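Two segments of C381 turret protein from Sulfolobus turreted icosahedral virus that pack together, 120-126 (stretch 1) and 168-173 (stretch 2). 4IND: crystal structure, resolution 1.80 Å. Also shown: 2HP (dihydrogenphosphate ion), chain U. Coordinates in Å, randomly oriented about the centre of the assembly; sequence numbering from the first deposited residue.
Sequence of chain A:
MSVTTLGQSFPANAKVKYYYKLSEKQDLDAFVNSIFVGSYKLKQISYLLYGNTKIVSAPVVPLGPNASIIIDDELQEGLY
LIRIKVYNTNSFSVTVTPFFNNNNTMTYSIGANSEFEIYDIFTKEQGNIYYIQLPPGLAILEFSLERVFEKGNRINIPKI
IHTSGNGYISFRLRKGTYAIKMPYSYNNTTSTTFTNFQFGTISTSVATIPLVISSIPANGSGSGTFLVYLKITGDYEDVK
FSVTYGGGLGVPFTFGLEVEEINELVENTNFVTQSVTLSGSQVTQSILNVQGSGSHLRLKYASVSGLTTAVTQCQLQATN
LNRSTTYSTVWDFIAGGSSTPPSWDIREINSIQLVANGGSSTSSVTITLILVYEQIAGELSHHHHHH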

ATOM      1  N   ASP A 120      17.640  13.349 -18.131  1.00 25.98           N
ATOM      2  CA  ASP A 120      16.950  14.609 -17.920  1.00 19.06           C
ATOM      3  C   ASP A 120      15.733  14.386 -17.046  1.00 23.20           C
ATOM      4  O   ASP A 120      15.294  13.242 -16.825  1.00 27.40           O
ATOM      5  N   ILE A 121      15.189  15.477 -16.529  1.00 23.73           N
ATOM      6  CA  ILE A 121      14.061  15.370 -15.616  1.00 25.36           C
ATOM      7  C   ILE A 121      12.983  16.319 -16.114  1.00 26.51           C
ATOM      8  O   ILE A 121      13.276  17.456 -16.507  1.00 23.53           O
ATOM      9  N   PHE A 122      11.736  15.857 -16.114  1.00 21.01           N
ATOM     10  CA  PHE A 122      10.649  16.656 -16.688  1.00 24.58           C
ATOM     11  C   PHE A 122       9.394  16.457 -15.881  1.00 27.31           C
ATOM     12  O   PHE A 122       8.883  15.343 -15.787  1.00 24.72           O
ATOM     13  N   THR A 123       8.889  17.540 -15.289  1.00 24.33           N
ATOM     14  CA  THR A 123       7.629  17.458 -14.560  1.00 28.94           C
ATOM     15  C   THR A 123       6.495  17.819 -15.490  1.00 24.41           C
ATOM     16  O   THR A 123       6.378  18.964 -15.901  1.00 25.25           O
ATOM     17  N   LYS A 124       5.650  16.847 -15.822  1.00 25.67           N
ATOM     18  CA  LYS A 124       4.453  17.157 -16.599  1.00 28.71           C
ATOM     19  C   LYS A 124       3.322  17.589 -15.668  1.00 22.79           C
ATOM     20  O   LYS A 124       2.545  16.773 -15.161  1.00 27.25           O
ATOM     21  N   GLU A 125       3.227  18.900 -15.460  1.00 26.46           N
ATOM     22  CA  GLU A 125       2.118  19.530 -14.761  1.00 24.88           C
ATOM     23  C   GLU A 125       1.969  20.944 -15.318  1.00 22.86           C
ATOM     24  O   GLU A 125       2.935  21.519 -15.813  1.00 33.83           O
ATOM     25  N   GLN A 126       0.769  21.502 -15.231  1.00 25.98           N
ATOM     26  CA  GLN A 126       0.532  22.890 -15.635  1.00 32.06           C
ATOM     27  C   GLN A 126       1.092  23.249 -17.011  1.00 32.03           C
ATOM     28  O   GLN A 126       1.683  24.318 -17.189  1.00 35.60           O
ATOM     29  N   TYR A 168      19.941  25.052 -11.845  1.00 32.66           N
ATOM     30  CA  TYR A 168      18.768  24.651 -11.084  1.00 31.32           C
ATOM     31  C   TYR A 168      18.314  23.296 -11.542  1.00 33.40           C
ATOM     32  O   TYR A 168      18.436  22.961 -12.715  1.00 37.67           O
ATOM     33  N   ILE A 169      17.768  22.522 -10.612  1.00 27.34           N
ATOM     34  CA  ILE A 169      17.031  21.319 -10.967  1.00 25.34           C
ATOM     35  C   ILE A 169      15.752  21.361 -10.132  1.00 31.02           C
ATOM     36  O   ILE A 169      15.805  21.594  -8.942  1.00 31.62           O
ATOM     37  N   SER A 170      14.597  21.202 -10.768  1.00 26.38           N
ATOM     38  CA  SER A 170      13.347  21.126 -10.009  1.00 29.90           C
ATOM     39  C   SER A 170      12.661  19.800 -10.286  1.00 28.53           C
ATOM     40  O   SER A 170      12.820  19.233 -11.361  1.00 28.55           O
ATOM     41  N   PHE A 171      11.869  19.325  -9.329  1.00 28.71           N
ATOM     42  CA  PHE A 171      11.059  18.131  -9.549  1.00 31.44           C
ATOM     43  C   PHE A 171       9.902  18.103  -8.555  1.00 30.81           C
ATOM     44  O   PHE A 171       9.954  18.766  -7.529  1.00 35.52           O
ATOM     45  N   ARG A 172       8.848  17.367  -8.883  1.00 36.67           N
ATOM     46  CA  ARG A 172       7.688  17.241  -7.998  1.00 29.89           C
ATOM     47  C   ARG A 172       7.798  15.924  -7.260  1.00 36.80           C
ATOM     48  O   ARG A 172       8.067  14.897  -7.873  1.00 38.13           O
ATOM     49  N   LEU A 173       7.594  15.945  -5.946  1.00 32.69           N
ATOM     50  CA  LEU A 173       7.567  14.710  -5.161  1.00 34.01           C
ATOM     51  C   LEU A 173       6.216  14.578  -4.498  1.00 32.74           C
ATOM     52  O   LEU A 173       5.749  15.524  -3.865  1.00 33.72           O
TER

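Strand 120-124, with the loop residue Glu125 that follows it, packs against strand 168-172 in the C381 turret protein. The strand axes approach to 6.7 Å and run at 45° to each other, and no backbone hydrogen bond links them, so the contact, 263 Å² summed over both sides, is made largely by side chains. The CA atoms of Thr123 and Phe171, 6.1 Å apart, set the register. From Ile121 to Glu125 the residues alternate: Ile121, Thr123 and Glu125 point their CA-to-CB bonds toward stretch 2, whereas Phe122 (t) and Lys124 (t) point away and make no contact with it.

Arg172 covers the most surface and is the residue of stretch 2 whose CA-to-CB bond points toward stretch 1. Its chain runs t, t, p, with chi4 at -178°. The p turn at chi3 follows two extended torsions and helps place the guanidinium beside Glu125 (chi1 -82°, m; chi2 t). NH1 of Arg172 donates to OE2 of Glu125 at 3.1 Å with an N-H...acceptor angle of 162°, a nearly straight hydrogen bond that is also a salt bridge. The carboxylate oxygen lies at the edge of the guanidinium, near its plane, where the N-H groups are directed. A dihydrogenphosphate ion binds the other terminal nitrogen: NH2 of Arg172 donates to O1 of the ion at 3.2 Å, with an angle of 150°. The guanidinium thus joins two anionic partners, one from the protein and one bound.

Ile121 is the second large contributor. The m, t rotamer of Ile121 carries its CD1 to 4.0 Å from CG2 of Ile169 (also m, t), while CG2 of Ile121 reaches CB of Phe171 at 4.2 Å. One isoleucine therefore bridges two apolar neighbours through different branches. CG2 of Ile121 also lies 4.0 Å from the backbone O of Ser170. The CA-to-CB bonds of Ile169 and Phe171 (chi1 p, 41°) both point sideways.

Between the isoleucine and the salt bridge sits Thr123, in rotamer m. The methyl CG2 of Thr123 packs 3.9 Å from CB of Arg172, and OG1 of Thr123 rests 3.8 Å from CA of Phe171. OG1 of Thr123 also lies 3.7 Å from N of Arg172, too far for a hydrogen bond; that buried amide has no polar partner anywhere in the model. The contact thus passes from apolar packing at Ile121, through close but unbonded neighbours at Thr123, to charge pairing at Glu125.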

ATOM      1  CB  ASP A 120      16.541  15.223 -19.264  1.00 22.39           C
ATOM      2  CG  ASP A 120      16.582  16.736 -19.248  1.00 26.47           C
ATOM      3  OD1 ASP A 120      16.449  17.319 -18.150  1.00 24.00           O
ATOM      4  OD2 ASP A 120      16.770  17.362 -20.329  1.00 27.17           O
ATOM      5  CB  ILE A 121      14.475  15.718 -14.198  1.00 30.01           C
ATOM      6  CG1 ILE A 121      15.528  14.715 -13.709  1.00 27.39           C
ATOM      7  CG2 ILE A 121      13.246  15.729 -13.279  1.00 26.31           C
ATOM      8  CD1 ILE A 121      16.203  15.106 -12.406  1.00 32.52           C
ATOM      9  CB  PHE A 122      10.426  16.260 -18.152  1.00 23.85           C
ATOM     10  CG  PHE A 122       9.231  16.940 -18.813  1.00 21.92           C
ATOM     11  CD1 PHE A 122       9.073  18.319 -18.769  1.00 24.18           C
ATOM     12  CD2 PHE A 122       8.316  16.196 -19.519  1.00 26.07           C
ATOM     13  CE1 PHE A 122       7.985  18.945 -19.395  1.00 19.99           C
ATOM     14  CE2 PHE A 122       7.220  16.799 -20.151  1.00 24.28           C
ATOM     15  CZ  PHE A 122       7.065  18.180 -20.093  1.00 28.05           C
ATOM     16  CB  THR A 123       7.607  18.423 -13.363  1.00 26.00           C
ATOM     17  OG1 THR A 123       8.691  18.091 -12.486  1.00 29.06           O
ATOM     18  CG2 THR A 123       6.285  18.297 -12.592  1.00 26.96           C
ATOM     19  CB  LYS A 124       4.036  15.980 -17.496  1.00 28.14           C
ATOM     20  CG  LYS A 124       2.853  16.313 -18.409  1.00 29.00           C
ATOM     21  CD  LYS A 124       3.310  17.351 -19.450  1.00 26.69           C
ATOM     22  CE  LYS A 124       2.130  18.011 -20.152  1.00 34.18           C
ATOM     23  NZ  LYS A 124       2.612  19.080 -21.097  1.00 36.08           N
ATOM     24  CB  GLU A 125       2.392  19.620 -13.249  1.00 26.36           C
ATOM     25  CG  GLU A 125       2.094  18.341 -12.453  1.00 36.16           C
ATOM     26  CD  GLU A 125       2.145  18.548 -10.929  1.00 41.73           C
ATOM     27  OE1 GLU A 125       2.752  19.542 -10.466  1.00 33.32           O
ATOM     28  OE2 GLU A 125       1.569  17.716 -10.182  1.00 33.76           O
ATOM     29  CB  GLN A 126       1.104  23.855 -14.590  1.00 32.71           C
ATOM     30  CG  GLN A 126       0.457  23.739 -13.216  1.00 34.07           C
ATOM     31  CD  GLN A 126       0.714  24.962 -12.345  1.00 41.83           C
ATOM     32  OE1 GLN A 126       1.521  25.821 -12.691  1.00 50.44           O
ATOM     33  NE2 GLN A 126       0.027  25.047 -11.220  1.00 37.48           N
ATOM     34  CB  TYR A 168      17.612  25.632 -11.335  1.00 35.66           C
ATOM     35  CG  TYR A 168      17.884  27.047 -10.897  1.00 38.59           C
ATOM     36  CD1 TYR A 168      17.763  27.422  -9.575  1.00 36.33           C
ATOM     37  CD2 TYR A 168      18.262  28.012 -11.824  1.00 30.51           C
ATOM     38  CE1 TYR A 168      18.017  28.720  -9.176  1.00 40.47           C
ATOM     39  CE2 TYR A 168      18.513  29.309 -11.441  1.00 39.82           C
ATOM     40  CZ  TYR A 168      18.393  29.655 -10.113  1.00 44.68           C
ATOM     41  OH  TYR A 168      18.640  30.944  -9.722  1.00 51.78           O
ATOM     42  CB  ILE A 169      17.825  20.047 -10.644  1.00 29.86           C
ATOM     43  CG1 ILE A 169      19.193  20.093 -11.328  1.00 29.49           C
ATOM     44  CG2 ILE A 169      17.046  18.798 -11.085  1.00 30.53           C
ATOM     45  CD1 ILE A 169      20.079  18.884 -11.050  1.00 29.50           C
ATOM     46  CB  SER A 170      12.400  22.260 -10.411  1.00 36.49           C
ATOM     47  OG  SER A 170      12.955  23.515 -10.095  1.00 46.69           O
ATOM     48  CB  PHE A 171      11.920  16.857  -9.480  1.00 27.64           C
ATOM     49  CG  PHE A 171      12.942  16.862  -8.379  1.00 30.74           C
ATOM     50  CD1 PHE A 171      12.617  16.432  -7.100  1.00 35.93           C
ATOM     51  CD2 PHE A 171      14.236  17.280  -8.625  1.00 25.50           C
ATOM     52  CE1 PHE A 171      13.561  16.434  -6.080  1.00 35.57           C
ATOM     53  CE2 PHE A 171      15.189  17.282  -7.611  1.00 34.31           C
ATOM     54  CZ  PHE A 171      14.853  16.860  -6.334  1.00 32.39           C
ATOM     55  CB  ARG A 172       6.377  17.240  -8.808  1.00 29.76           C
ATOM     56  CG  ARG A 172       5.145  17.096  -7.939  1.00 37.43           C
ATOM     57  CD  ARG A 172       3.964  16.407  -8.619  1.00 42.18           C
ATOM     58  NE  ARG A 172       4.198  14.978  -8.842  1.00 43.25           N
ATOM     59  CZ  ARG A 172       3.316  14.183  -9.451  1.00 53.57           C
ATOM     60  NH1 ARG A 172       2.167  14.686  -9.904  1.00 62.44           N
ATOM     61  NH2 ARG A 172       3.575  12.894  -9.635  1.00 41.63           N
ATOM     62  CB  LEU A 173       8.645  14.732  -4.080  1.00 29.42           C
ATOM     63  CG  LEU A 173      10.080  14.894  -4.554  1.00 29.32           C
ATOM     64  CD1 LEU A 173      11.024  14.905  -3.350  1.00 31.26           C
ATOM     65  CD2 LEU A 173      10.452  13.766  -5.508  1.00 32.15           C
TER
HETATM   66  P   2HP U 401       6.005   9.989 -10.595  1.00 50.65           P
HETATM   67  O1  2HP U 401       5.971  10.775  -9.309  1.00 55.48           O
HETATM   68  O2  2HP U 401       5.109  10.824 -11.456  1.00 35.64           O
HETATM   69  O3  2HP U 401       5.415   8.568 -10.334  1.00 46.99           O
HETATM   70  O4  2HP U 401       7.412   9.925 -11.269  1.00 54.88           O